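PDB 3LET: protein adenylyltransferase VopS from Vibrio parahaemolyticus, which transfers AMP from ATP to a threonine of host Rho-family GTPases, blocking their signalling to effectors and so inhibiting actin assembly in infected cells. Local coordinates for residues 169-174 with 299-304; 188-193 with 285-290; 195-200 with 214-219; 205-210 with 275-280. All coordinates share one frame; numbering follows the deposited sequence.

Interaction 1: residues 169-174 with 299-304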
loop_
_atom_site.group_PDB
_atom_site.type_symbol
_atom_site.label_atom_id
_atom_site.label_comp_id
_atom_site.label_asym_id
_atom_site.label_seq_id
_atom_site.Cartn_x
_atom_site.Cartn_y
_atom_site.Cartn_z
ATOM N N VAL A 169 -21.032 -21.184 -5.480
ATOM C CA VAL A 169 -19.969 -20.634 -6.323
ATOM C C VAL A 169 -20.574 -19.807 -7.446
ATOM O O VAL A 169 -20.079 -18.723 -7.766
ATOM C CB VAL A 169 -19.078 -21.754 -6.931
ATOM C CG1 VAL A 169 -18.075 -21.170 -7.900
ATOM C CG2 VAL A 169 -18.361 -22.501 -5.825
ATOM N N GLU A 170 -21.669 -20.275 -8.037
ATOM C CA GLU A 170 -22.293 -19.476 -9.093
ATOM C C GLU A 170 -22.986 -18.223 -8.558
ATOM O O GLU A 170 -22.954 -17.152 -9.212
ATOM C CB GLU A 170 -23.247 -20.352 -9.940
ATOM C CG GLU A 170 -22.490 -21.379 -10.770
ATOM C CD GLU A 170 -23.439 -22.310 -11.518
ATOM O OE1 GLU A 170 -24.016 -21.886 -12.534
ATOM O OE2 GLU A 170 -23.617 -23.458 -11.074
ATOM N N ARG A 171 -23.568 -18.319 -7.359
ATOM C CA ARG A 171 -24.177 -17.156 -6.726
ATOM C C ARG A 171 -23.113 -16.091 -6.421
ATOM O O ARG A 171 -23.323 -14.897 -6.642
ATOM C CB ARG A 171 -24.878 -17.546 -5.407
ATOM C CG ARG A 171 -26.133 -18.426 -5.645
ATOM C CD ARG A 171 -26.819 -18.814 -4.336
ATOM N NE ARG A 171 -27.203 -17.626 -3.582
ATOM C CZ ARG A 171 -26.703 -17.283 -2.399
ATOM N NH1 ARG A 171 -25.809 -18.051 -1.774
ATOM N NH2 ARG A 171 -27.147 -16.173 -1.817
ATOM N N ALA A 172 -21.973 -16.529 -5.905
ATOM C CA ALA A 172 -20.898 -15.584 -5.566
ATOM C C ALA A 172 -20.377 -14.940 -6.843
ATOM O O ALA A 172 -20.176 -13.735 -6.883
ATOM C CB ALA A 172 -19.788 -16.297 -4.837
ATOM N N ALA A 173 -20.165 -15.735 -7.890
ATOM C CA ALA A 173 -19.741 -15.177 -9.185
ATOM C C ALA A 173 -20.716 -14.121 -9.689
ATOM O O ALA A 173 -20.308 -13.034 -10.074
ATOM C CB ALA A 173 -19.555 -16.274 -10.237
ATOM N N ALA A 174 -22.013 -14.412 -9.656
ATOM C CA ALA A 174 -23.022 -13.441 -10.076
ATOM C C ALA A 174 -22.971 -12.139 -9.300
ATOM O O ALA A 174 -23.193 -11.058 -9.862
ATOM C CB ALA A 174 -24.446 -14.052 -9.935
ATOM N N PHE A 299 -22.329 -18.710 1.148
ATOM C CA PHE A 299 -22.174 -17.431 0.472
ATOM C C PHE A 299 -23.333 -16.514 0.814
ATOM O O PHE A 299 -24.468 -16.772 0.453
ATOM C CB PHE A 299 -22.033 -17.531 -1.047
ATOM C CG PHE A 299 -21.965 -16.177 -1.687
ATOM C CD1 PHE A 299 -20.897 -15.328 -1.400
ATOM C CD2 PHE A 299 -23.008 -15.694 -2.450
ATOM C CE1 PHE A 299 -20.852 -14.074 -1.906
ATOM C CE2 PHE A 299 -22.968 -14.421 -2.961
ATOM C CZ PHE A 299 -21.876 -13.605 -2.701
ATOM N N ASN A 300 -23.010 -15.439 1.523
ATOM C CA ASN A 300 -23.976 -14.422 1.905
ATOM C C ASN A 300 -23.589 -13.105 1.233
ATOM O O ASN A 300 -22.554 -12.542 1.559
ATOM C CB ASN A 300 -23.920 -14.233 3.419
ATOM C CG ASN A 300 -24.088 -15.551 4.179
ATOM O OD1 ASN A 300 -25.182 -16.102 4.238
ATOM N ND2 ASN A 300 -22.998 -16.053 4.764
ATOM N N PRO A 301 -24.399 -12.623 0.282
ATOM C CA PRO A 301 -23.997 -11.396 -0.419
ATOM C C PRO A 301 -24.115 -10.193 0.537
ATOM O O PRO A 301 -24.965 -10.204 1.428
ATOM C CB PRO A 301 -25.019 -11.311 -1.560
ATOM C CG PRO A 301 -26.221 -12.044 -1.014
ATOM C CD PRO A 301 -25.606 -13.215 -0.322
ATOM N N LEU A 302 -23.266 -9.186 0.378
ATOM C CA LEU A 302 -23.283 -8.025 1.270
ATOM C C LEU A 302 -24.242 -6.957 0.796
ATOM O O LEU A 302 -24.227 -6.581 -0.369
ATOM C CB LEU A 302 -21.886 -7.381 1.322
ATOM C CG LEU A 302 -20.785 -8.194 2.006
ATOM C CD1 LEU A 302 -19.392 -7.545 1.801
ATOM C CD2 LEU A 302 -21.094 -8.339 3.484
ATOM N N ALA A 303 -25.051 -6.421 1.708
ATOM C CA ALA A 303 -25.837 -5.222 1.395
ATOM C C ALA A 303 -24.877 -4.049 1.165
ATOM O O ALA A 303 -23.763 -4.075 1.653
ATOM C CB ALA A 303 -26.791 -4.896 2.535
ATOM N N MET A 304 -25.297 -3.031 0.419
ATOM C CA MET A 304 -24.440 -1.863 0.212
ATOM C C MET A 304 -24.125 -1.189 1.529
ATOM O O MET A 304 -23.008 -0.740 1.758
ATOM C CB MET A 304 -25.101 -0.854 -0.718
ATOM C CG MET A 304 -25.089 -1.272 -2.172
ATOM S SD MET A 304 -25.616 0.090 -3.234
ATOM C CE MET A 304 -24.731 1.480 -2.501
HETATM O O HOH W 1 -27.659 -15.914 1.022
#
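A172 and F299 mark the closest approach of the two backbones, their CA atoms 6.4 Å apart. Residues 169-174 are a turn and a half of helix 168-179, whereas 299-304 follow an irregular, largely extended course until A303 takes the N-cap position of helix 304-311. The one hydrogen bond between them comes from a side chain: R171 NH1 donates to F299 O over 2.9 Å, nearly straight at 160°, with the oxygen close to the guanidinium plane. A bend at chi3 turns the arginine tip toward this carbonyl. R171 NH2 also gives a hydrogen to a water 2.9 Å away. Arginine suits the site because its several N-H groups serve several acceptors at once; NH1 also reaches N168 and NH2 forms a salt bridge with E157.

In this all-helical chain the contact draws the loop that follows helix 281-295 of the Fic domain back onto helix 168-179. F299 has CG anti to its own N (chi1 176°), which lays one ring face against the helix. A172 CA sits 3.6 Å from the F299 ring centroid and 15° off the normal, a CH-pi contact, while A172 CB lies 3.7 Å from F299 CD1. Alanine is small enough to let the ring approach the helix backbone this closely. P301 N lies over the ring's opposite face near the rim, and P301 CD rests 3.7 Å from R171 NH2.

Interaction 2: residues 188-193 with 285-290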
loop_
_atom_site.group_PDB
_atom_site.type_symbol
_atom_site.label_atom_id
_atom_site.label_comp_id
_atom_site.label_asym_id
_atom_site.label_seq_id
_atom_site.Cartn_x
_atom_site.Cartn_y
_atom_site.Cartn_z
ATOM N N GLU A 188 -16.529 -13.850 -17.567
ATOM C CA GLU A 188 -16.064 -15.222 -17.571
ATOM C C GLU A 188 -14.762 -15.399 -16.788
ATOM O O GLU A 188 -14.551 -16.425 -16.132
ATOM C CB GLU A 188 -15.835 -15.708 -19.016
ATOM C CG GLU A 188 -17.088 -15.830 -19.826
ATOM C CD GLU A 188 -16.821 -16.488 -21.159
ATOM O OE1 GLU A 188 -15.727 -16.257 -21.720
ATOM O OE2 GLU A 188 -17.696 -17.240 -21.636
ATOM N N ASN A 189 -13.889 -14.409 -16.855
ATOM C CA ASN A 189 -12.613 -14.473 -16.128
ATOM C C ASN A 189 -12.870 -14.436 -14.616
ATOM O O ASN A 189 -12.274 -15.185 -13.845
ATOM C CB ASN A 189 -11.719 -13.290 -16.524
ATOM C CG ASN A 189 -10.341 -13.340 -15.867
ATOM O OD1 ASN A 189 -9.664 -14.363 -15.894
ATOM N ND2 ASN A 189 -9.911 -12.212 -15.307
ATOM N N ILE A 190 -13.760 -13.544 -14.195
ATOM C CA ILE A 190 -14.140 -13.469 -12.774
ATOM C C ILE A 190 -14.642 -14.841 -12.297
ATOM O O ILE A 190 -14.239 -15.331 -11.242
ATOM C CB ILE A 190 -15.230 -12.414 -12.564
ATOM C CG1 ILE A 190 -14.629 -11.014 -12.744
ATOM C CG2 ILE A 190 -15.873 -12.581 -11.177
ATOM C CD1 ILE A 190 -15.666 -9.879 -12.928
ATOM N N THR A 191 -15.539 -15.451 -13.067
ATOM C CA THR A 191 -16.055 -16.776 -12.712
ATOM C C THR A 191 -14.959 -17.856 -12.659
ATOM O O THR A 191 -14.889 -18.634 -11.702
ATOM C CB THR A 191 -17.114 -17.221 -13.705
ATOM O OG1 THR A 191 -18.174 -16.261 -13.703
ATOM C CG2 THR A 191 -17.661 -18.606 -13.300
ATOM N N SER A 192 -14.088 -17.899 -13.669
ATOM C CA SER A 192 -13.002 -18.894 -13.666
ATOM C C SER A 192 -12.064 -18.710 -12.477
ATOM O O SER A 192 -11.665 -19.694 -11.852
ATOM C CB SER A 192 -12.153 -18.827 -14.942
ATOM O OG SER A 192 -12.969 -18.853 -16.101
ATOM N N LEU A 193 -11.701 -17.464 -12.181
ATOM C CA LEU A 193 -10.765 -17.198 -11.085
ATOM C C LEU A 193 -11.392 -17.578 -9.758
ATOM O O LEU A 193 -10.733 -18.090 -8.862
ATOM C CB LEU A 193 -10.300 -15.729 -11.062
ATOM C CG LEU A 193 -9.268 -15.347 -12.138
ATOM C CD1 LEU A 193 -9.054 -13.829 -12.192
ATOM C CD2 LEU A 193 -7.935 -16.059 -11.893
ATOM N N GLY A 285 -11.609 -6.814 -3.345
ATOM C CA GLY A 285 -12.259 -6.958 -2.041
ATOM C C GLY A 285 -13.437 -7.919 -2.107
ATOM O O GLY A 285 -13.610 -8.804 -1.247
ATOM N N ARG A 286 -14.252 -7.764 -3.136
ATOM C CA ARG A 286 -15.382 -8.697 -3.350
ATOM C C ARG A 286 -14.924 -10.097 -3.705
ATOM O O ARG A 286 -15.498 -11.071 -3.248
ATOM C CB ARG A 286 -16.303 -8.152 -4.443
ATOM C CG ARG A 286 -16.932 -6.840 -4.017
ATOM C CD ARG A 286 -18.191 -6.472 -4.811
ATOM N NE ARG A 286 -18.696 -5.183 -4.314
ATOM C CZ ARG A 286 -18.258 -4.013 -4.747
ATOM N NH1 ARG A 286 -17.359 -3.971 -5.723
ATOM N NH2 ARG A 286 -18.721 -2.887 -4.221
ATOM N N MET A 287 -13.879 -10.214 -4.520
ATOM C CA MET A 287 -13.371 -11.547 -4.837
ATOM C C MET A 287 -12.835 -12.207 -3.559
ATOM O O MET A 287 -13.099 -13.390 -3.314
ATOM C CB MET A 287 -12.301 -11.457 -5.936
ATOM C CG MET A 287 -11.534 -12.750 -6.198
ATOM S SD MET A 287 -12.599 -13.987 -7.013
ATOM C CE MET A 287 -12.617 -13.337 -8.701
ATOM N N LEU A 288 -12.072 -11.486 -2.721
ATOM C CA LEU A 288 -11.573 -12.142 -1.482
ATOM C C LEU A 288 -12.704 -12.499 -0.505
ATOM O O LEU A 288 -12.642 -13.520 0.177
ATOM C CB LEU A 288 -10.518 -11.298 -0.735
ATOM C CG LEU A 288 -9.236 -11.078 -1.551
ATOM C CD1 LEU A 288 -8.251 -10.270 -0.707
ATOM C CD2 LEU A 288 -8.586 -12.371 -1.970
ATOM N N TYR A 289 -13.726 -11.657 -0.432
ATOM C CA TYR A 289 -14.875 -11.942 0.429
ATOM C C TYR A 289 -15.507 -13.253 -0.036
ATOM O O TYR A 289 -15.773 -14.142 0.790
ATOM C CB TYR A 289 -15.911 -10.814 0.326
ATOM C CG TYR A 289 -17.207 -11.127 1.077
ATOM C CD1 TYR A 289 -17.275 -10.987 2.469
ATOM C CD2 TYR A 289 -18.347 -11.550 0.386
ATOM C CE1 TYR A 289 -18.451 -11.252 3.172
ATOM C CE2 TYR A 289 -19.554 -11.840 1.092
ATOM C CZ TYR A 289 -19.589 -11.683 2.467
ATOM O OH TYR A 289 -20.762 -11.983 3.144
ATOM N N ALA A 290 -15.769 -13.356 -1.346
ATOM C CA ALA A 290 -16.401 -14.555 -1.917
ATOM C C ALA A 290 -15.546 -15.793 -1.713
ATOM O O ALA A 290 -16.059 -16.847 -1.378
ATOM C CB ALA A 290 -16.692 -14.379 -3.407
#
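I190 is the first residue of 188-193 to touch M287, and the two form the pair whose CA atoms are nearest across the two segments, 8.2 Å apart. Its backbone takes part as well as its side chain: M287 CE lies 3.6 Å from I190 O and 4.2 Å from I190 CG2. The CG2 branch stands anti to the backbone N, which leaves it beside the carbonyl carbon, so the methyl and the carbonyl receive the same sulfur-bound methyl. One turn further on, L193 adds its CB, 4.1 Å from M287 CE. Methionine suits the place because its unbranched, bendable chain can set a methyl between the two helices: CG leaves anti to the backbone N (chi1 171°), and bends at chi2 and chi3 fold the chain so that CE alone does the touching. I190 CG2 and L193 CB give it apolar partners in a buried place, and no hydrogen bond crosses the contact. R286, next to M287 on the same helix, probably binds ATP, as inferred from relatives. Helix 168-179 packs on I190 and T191 of helix 184-199, while helix 207-217 brings L217 against both I190 and M287, and helix 260-274 packs on L288 and Y289 of helix 281-295.

Interaction 3: residues 195-200 with 214-219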
loop_
_atom_site.group_PDB
_atom_site.type_symbol
_atom_site.label_atom_id
_atom_site.label_comp_id
_atom_site.label_asym_id
_atom_site.label_seq_id
_atom_site.Cartn_x
_atom_site.Cartn_y
_atom_site.Cartn_z
ATOM N N LYS A 195 -13.664 -19.923 -9.165
ATOM C CA LYS A 195 -13.651 -21.381 -9.035
ATOM C C LYS A 195 -12.256 -21.871 -8.721
ATOM O O LYS A 195 -12.051 -22.773 -7.896
ATOM C CB LYS A 195 -14.127 -22.040 -10.336
ATOM C CG LYS A 195 -15.608 -21.782 -10.633
ATOM C CD LYS A 195 -16.030 -22.602 -11.858
ATOM C CE LYS A 195 -17.215 -22.007 -12.568
ATOM N NZ LYS A 195 -18.460 -22.163 -11.789
ATOM N N GLU A 196 -11.294 -21.297 -9.428
ATOM C CA GLU A 196 -9.894 -21.664 -9.232
ATOM C C GLU A 196 -9.408 -21.426 -7.785
ATOM O O GLU A 196 -8.835 -22.319 -7.162
ATOM C CB GLU A 196 -9.023 -20.895 -10.233
ATOM C CG GLU A 196 -7.545 -21.276 -10.156
ATOM C CD GLU A 196 -6.697 -20.556 -11.200
ATOM O OE1 GLU A 196 -7.248 -20.058 -12.203
ATOM O OE2 GLU A 196 -5.471 -20.499 -11.026
ATOM N N TYR A 197 -9.624 -20.227 -7.244
ATOM C CA TYR A 197 -9.202 -19.962 -5.863
ATOM C C TYR A 197 -10.101 -20.620 -4.806
ATOM O O TYR A 197 -9.708 -20.802 -3.658
ATOM C CB TYR A 197 -9.079 -18.452 -5.608
ATOM C CG TYR A 197 -7.764 -17.941 -6.160
ATOM C CD1 TYR A 197 -7.556 -17.858 -7.535
ATOM C CD2 TYR A 197 -6.717 -17.602 -5.314
ATOM C CE1 TYR A 197 -6.340 -17.421 -8.054
ATOM C CE2 TYR A 197 -5.486 -17.148 -5.823
ATOM C CZ TYR A 197 -5.313 -17.055 -7.195
ATOM O OH TYR A 197 -4.107 -16.615 -7.718
ATOM N N ALA A 198 -11.305 -21.000 -5.180
ATOM C CA ALA A 198 -12.138 -21.714 -4.221
ATOM C C ALA A 198 -11.519 -23.081 -3.906
ATOM O O ALA A 198 -11.694 -23.618 -2.809
ATOM C CB ALA A 198 -13.541 -21.887 -4.772
ATOM N N THR A 199 -10.773 -23.622 -4.868
ATOM C CA THR A 199 -10.301 -24.995 -4.779
ATOM C C THR A 199 -8.778 -25.140 -4.746
ATOM O O THR A 199 -8.280 -26.249 -4.581
ATOM C CB THR A 199 -10.840 -25.831 -5.979
ATOM O OG1 THR A 199 -10.302 -25.328 -7.212
ATOM C CG2 THR A 199 -12.344 -25.735 -6.047
ATOM N N ASN A 200 -8.022 -24.055 -4.896
ATOM C CA ASN A 200 -6.578 -24.224 -5.075
ATOM C C ASN A 200 -5.780 -24.201 -3.788
ATOM O O ASN A 200 -4.566 -24.363 -3.822
ATOM C CB ASN A 200 -6.000 -23.223 -6.087
ATOM C CG ASN A 200 -6.015 -21.799 -5.586
ATOM O OD1 ASN A 200 -6.452 -21.517 -4.468
ATOM N ND2 ASN A 200 -5.539 -20.878 -6.423
ATOM N N HIS A 214 -4.668 -10.404 -8.204
ATOM C CA HIS A 214 -5.064 -9.106 -8.729
ATOM C C HIS A 214 -4.622 -8.932 -10.194
ATOM O O HIS A 214 -5.386 -8.424 -11.026
ATOM C CB HIS A 214 -4.450 -8.020 -7.832
ATOM C CG HIS A 214 -4.718 -6.629 -8.300
ATOM N ND1 HIS A 214 -3.812 -5.913 -9.046
ATOM C CD2 HIS A 214 -5.781 -5.812 -8.107
ATOM C CE1 HIS A 214 -4.309 -4.715 -9.311
ATOM N NE2 HIS A 214 -5.497 -4.627 -8.746
ATOM N N ALA A 215 -3.396 -9.355 -10.504
ATOM C CA ALA A 215 -2.850 -9.227 -11.855
ATOM C C ALA A 215 -3.694 -9.965 -12.906
ATOM O O ALA A 215 -3.799 -9.510 -14.042
ATOM C CB ALA A 215 -1.392 -9.716 -11.898
ATOM N N ARG A 216 -4.298 -11.091 -12.523
ATOM C CA ARG A 216 -5.134 -11.869 -13.430
ATOM C C ARG A 216 -6.572 -11.379 -13.425
ATOM O O ARG A 216 -7.278 -11.486 -14.418
ATOM C CB ARG A 216 -5.054 -13.352 -13.061
ATOM C CG ARG A 216 -3.658 -13.927 -13.324
ATOM C CD ARG A 216 -3.537 -15.375 -12.872
ATOM N NE ARG A 216 -4.495 -16.213 -13.581
ATOM C CZ ARG A 216 -5.017 -17.345 -13.109
ATOM N NH1 ARG A 216 -4.691 -17.802 -11.916
ATOM N NH2 ARG A 216 -5.874 -18.026 -13.839
ATOM N N LEU A 217 -6.991 -10.790 -12.314
ATOM C CA LEU A 217 -8.366 -10.347 -12.174
ATOM C C LEU A 217 -8.588 -8.969 -12.808
ATOM O O LEU A 217 -9.668 -8.688 -13.322
ATOM C CB LEU A 217 -8.725 -10.295 -10.701
ATOM C CG LEU A 217 -10.104 -9.787 -10.317
ATOM C CD1 LEU A 217 -11.192 -10.723 -10.889
ATOM C CD2 LEU A 217 -10.198 -9.697 -8.781
ATOM N N VAL A 218 -7.556 -8.125 -12.759
ATOM C CA VAL A 218 -7.638 -6.730 -13.199
ATOM C C VAL A 218 -6.513 -6.524 -14.214
ATOM O O VAL A 218 -5.567 -5.800 -13.953
ATOM C CB VAL A 218 -7.445 -5.779 -11.986
ATOM C CG1 VAL A 218 -7.834 -4.333 -12.330
ATOM C CG2 VAL A 218 -8.296 -6.270 -10.805
ATOM N N PRO A 219 -6.582 -7.196 -15.371
ATOM C CA PRO A 219 -5.354 -7.109 -16.176
ATOM C C PRO A 219 -5.046 -5.689 -16.680
ATOM O O PRO A 219 -5.944 -4.858 -16.867
ATOM C CB PRO A 219 -5.614 -8.078 -17.338
ATOM C CG PRO A 219 -6.675 -9.011 -16.835
ATOM C CD PRO A 219 -7.538 -8.175 -15.917
#
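R216 reaches across to E196 from the exposed end of helix 207-217, starting with a CB that points toward the partner segment. CG stands anti to the carbonyl carbon, and CD carries the chain on until a bend at chi3 swings the guanidinium to meet the carboxylate. CZ packs against L193, one turn before E196 on the partner helix. From there the group divides. NH2 donates to E196 OE1 over 2.9 Å, meeting it on the syn side, while NH1 donates to E196 OE2, also over 2.9 Å, from above the carboxylate plane. This is an end-on, two-pronged salt bridge, both bonds fairly straight (157° and 166°). It joins the C-terminal parts of two successive helices, 184-199 and 207-217, the second lying in the Fic domain. The two planes are 43° apart, in keeping with one oxygen being met near the carboxylate plane and the other from above it. E196 answers the reach of arginine with a chain extended beyond CG, a good use of two long charged residues where the CA atoms stand 11.7 Å apart. R216 NH1 also comes to the edge of the Y197 ring, 4.2 Å from CE1, while N200 ND2 lies over the centre of one face of that ring.

Interaction 4: residues 205-210 with 275-280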
loop_
_atom_site.group_PDB
_atom_site.type_symbol
_atom_site.label_atom_id
_atom_site.label_comp_id
_atom_site.label_asym_id
_atom_site.label_seq_id
_atom_site.Cartn_x
_atom_site.Cartn_y
_atom_site.Cartn_z
ATOM N N LEU A 205 -3.708 -14.796 3.037
ATOM C CA LEU A 205 -3.070 -13.873 3.979
ATOM C C LEU A 205 -1.606 -13.745 3.603
ATOM O O LEU A 205 -0.694 -14.065 4.385
ATOM C CB LEU A 205 -3.200 -14.403 5.409
ATOM C CG LEU A 205 -4.674 -14.600 5.782
ATOM C CD1 LEU A 205 -4.803 -15.040 7.248
ATOM C CD2 LEU A 205 -5.486 -13.361 5.537
ATOM N N ASN A 206 -1.393 -13.330 2.363
ATOM C CA ASN A 206 -0.069 -13.342 1.772
ATOM C C ASN A 206 -0.133 -12.316 0.643
ATOM O O ASN A 206 -0.836 -12.530 -0.341
ATOM C CB ASN A 206 0.248 -14.759 1.282
ATOM C CG ASN A 206 1.580 -14.849 0.570
ATOM O OD1 ASN A 206 1.883 -14.021 -0.277
ATOM N ND2 ASN A 206 2.383 -15.856 0.919
ATOM N N MET A 207 0.572 -11.181 0.779
ATOM C CA MET A 207 0.371 -10.087 -0.172
ATOM C C MET A 207 0.876 -10.484 -1.559
ATOM O O MET A 207 0.306 -10.050 -2.575
ATOM C CB MET A 207 1.074 -8.803 0.336
ATOM C CG MET A 207 0.820 -7.562 -0.492
ATOM S SD MET A 207 -0.932 -7.129 -0.505
ATOM C CE MET A 207 -0.938 -5.778 -1.678
ATOM N N ASP A 208 1.929 -11.290 -1.622
ATOM C CA ASP A 208 2.425 -11.738 -2.928
ATOM C C ASP A 208 1.322 -12.528 -3.646
ATOM O O ASP A 208 1.082 -12.346 -4.843
ATOM C CB ASP A 208 3.640 -12.638 -2.776
ATOM C CG ASP A 208 4.929 -11.862 -2.584
ATOM O OD1 ASP A 208 4.933 -10.644 -2.831
ATOM O OD2 ASP A 208 5.947 -12.482 -2.198
ATOM N N ASN A 209 0.653 -13.406 -2.915
ATOM C CA ASN A 209 -0.432 -14.184 -3.520
ATOM C C ASN A 209 -1.556 -13.272 -3.991
ATOM O O ASN A 209 -2.169 -13.506 -5.030
ATOM C CB ASN A 209 -0.993 -15.217 -2.543
ATOM C CG ASN A 209 -0.037 -16.375 -2.303
ATOM O OD1 ASN A 209 0.993 -16.508 -2.966
ATOM N ND2 ASN A 209 -0.369 -17.212 -1.333
ATOM N N LEU A 210 -1.861 -12.249 -3.206
ATOM C CA LEU A 210 -2.925 -11.320 -3.601
ATOM C C LEU A 210 -2.518 -10.513 -4.834
ATOM O O LEU A 210 -3.347 -10.188 -5.682
ATOM C CB LEU A 210 -3.275 -10.346 -2.480
ATOM C CG LEU A 210 -3.893 -10.914 -1.210
ATOM C CD1 LEU A 210 -4.545 -9.762 -0.417
ATOM C CD2 LEU A 210 -4.922 -11.965 -1.535
ATOM N N HIS A 275 -7.053 0.838 0.574
ATOM C CA HIS A 275 -6.717 1.092 -0.839
ATOM C C HIS A 275 -5.439 0.330 -1.174
ATOM O O HIS A 275 -4.413 0.927 -1.510
ATOM C CB HIS A 275 -6.518 2.587 -1.112
ATOM C CG HIS A 275 -7.776 3.376 -0.951
ATOM N ND1 HIS A 275 -8.652 3.593 -1.994
ATOM C CD2 HIS A 275 -8.342 3.943 0.141
ATOM C CE1 HIS A 275 -9.686 4.289 -1.557
ATOM N NE2 HIS A 275 -9.522 4.515 -0.266
ATOM N N GLY A 276 -5.489 -0.987 -1.053
ATOM C CA GLY A 276 -4.283 -1.805 -1.155
ATOM C C GLY A 276 -3.720 -1.959 -2.561
ATOM O O GLY A 276 -2.586 -2.463 -2.718
ATOM N N PHE A 277 -4.508 -1.581 -3.575
ATOM C CA PHE A 277 -4.071 -1.646 -4.976
ATOM C C PHE A 277 -4.278 -0.298 -5.648
ATOM O O PHE A 277 -5.073 0.506 -5.184
ATOM C CB PHE A 277 -4.839 -2.766 -5.739
ATOM C CG PHE A 277 -4.627 -4.128 -5.150
ATOM C CD1 PHE A 277 -3.489 -4.868 -5.475
ATOM C CD2 PHE A 277 -5.494 -4.622 -4.208
ATOM C CE1 PHE A 277 -3.255 -6.112 -4.891
ATOM C CE2 PHE A 277 -5.273 -5.874 -3.607
ATOM C CZ PHE A 277 -4.149 -6.622 -3.971
ATOM N N THR A 278 -3.591 -0.049 -6.761
ATOM C CA THR A 278 -3.734 1.240 -7.422
ATOM C C THR A 278 -5.103 1.364 -8.076
ATOM O O THR A 278 -5.643 2.471 -8.225
ATOM C CB THR A 278 -2.636 1.457 -8.490
ATOM O OG1 THR A 278 -2.599 0.328 -9.360
ATOM C CG2 THR A 278 -1.285 1.619 -7.830
ATOM N N ASP A 279 -5.667 0.223 -8.464
ATOM C CA ASP A 279 -7.011 0.191 -9.021
ATOM C C ASP A 279 -7.569 -1.218 -8.853
ATOM O O ASP A 279 -6.824 -2.171 -8.594
ATOM C CB ASP A 279 -6.970 0.560 -10.509
ATOM C CG ASP A 279 -8.360 0.842 -11.107
ATOM O OD1 ASP A 279 -9.363 0.936 -10.348
ATOM O OD2 ASP A 279 -8.427 0.972 -12.360
ATOM N N GLY A 280 -8.880 -1.344 -9.006
ATOM C CA GLY A 280 -9.539 -2.638 -8.857
ATOM C C GLY A 280 -9.630 -3.103 -7.406
ATOM O O GLY A 280 -9.725 -4.304 -7.122
#
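M207 and F277 approach from opposite directions, the methionine methyl coming obliquely to the outer carbons of the ring. M207 leaves its helix with CG anti to the backbone N (chi1 -174°), turns at chi2, and then runs extended to CE. That methyl lies 4.0 Å from F277 CE1 and 3.8 Å from G276 O; glycine suits this position because it puts no side chain on the side facing the M207 methyl. L210, one turn along, points its CB at the ring and comes within 4.1 Å of F277 CZ, while L210 O lies 4.0 Å from the same carbon. The far end of F277 thus meets M207 and L210, three residues apart on one face of the helix; a large flat apolar side chain can reach both.

The phenylalanine belongs to the Fic motif, which reads HGFTDGNGR in this chain (residues 275-283). H275 ends helix 260-274 in a Schellman motif, taking positive phi, and D279 OD1 accepts from G280 N over 2.7 Å. G280, also at positive phi, is the N-cap of helix 281-295 and probably contributes to ATP binding. On the other side N206 caps helix 207-217, its OD1 accepting from N209 N over 3.0 Å. Around the contact, F277 stacks on H214 of helix 207-217 and touches V271 of helix 260-274, M284 of helix 281-295 packs on both F277 and L210, and helix 238-255 covers M207, L210 and F277.

Overall arrangement
Interactions 2 and 3 share helix 184-199, with centres only 6 Å apart, and are joined by N189 ND2 to R216 O (2.9 Å, probably a hydrogen bond). Interaction 1 lies about 10 Å from interaction 2, centre to centre, where N300 O meets Y289 OH. Interactions 3 and 4 share helix 207-217 and meet through H214 NE2 and D279 O, 2.8 Å apart. Interactions 1 and 4 do not touch, their nearest atoms about 14 Å apart. Two of the contacts contain residues that probably bind ATP: G280 in interaction 4 and R286 in interaction 2, whose side chain is about 8 Å from that of F299 in interaction 1.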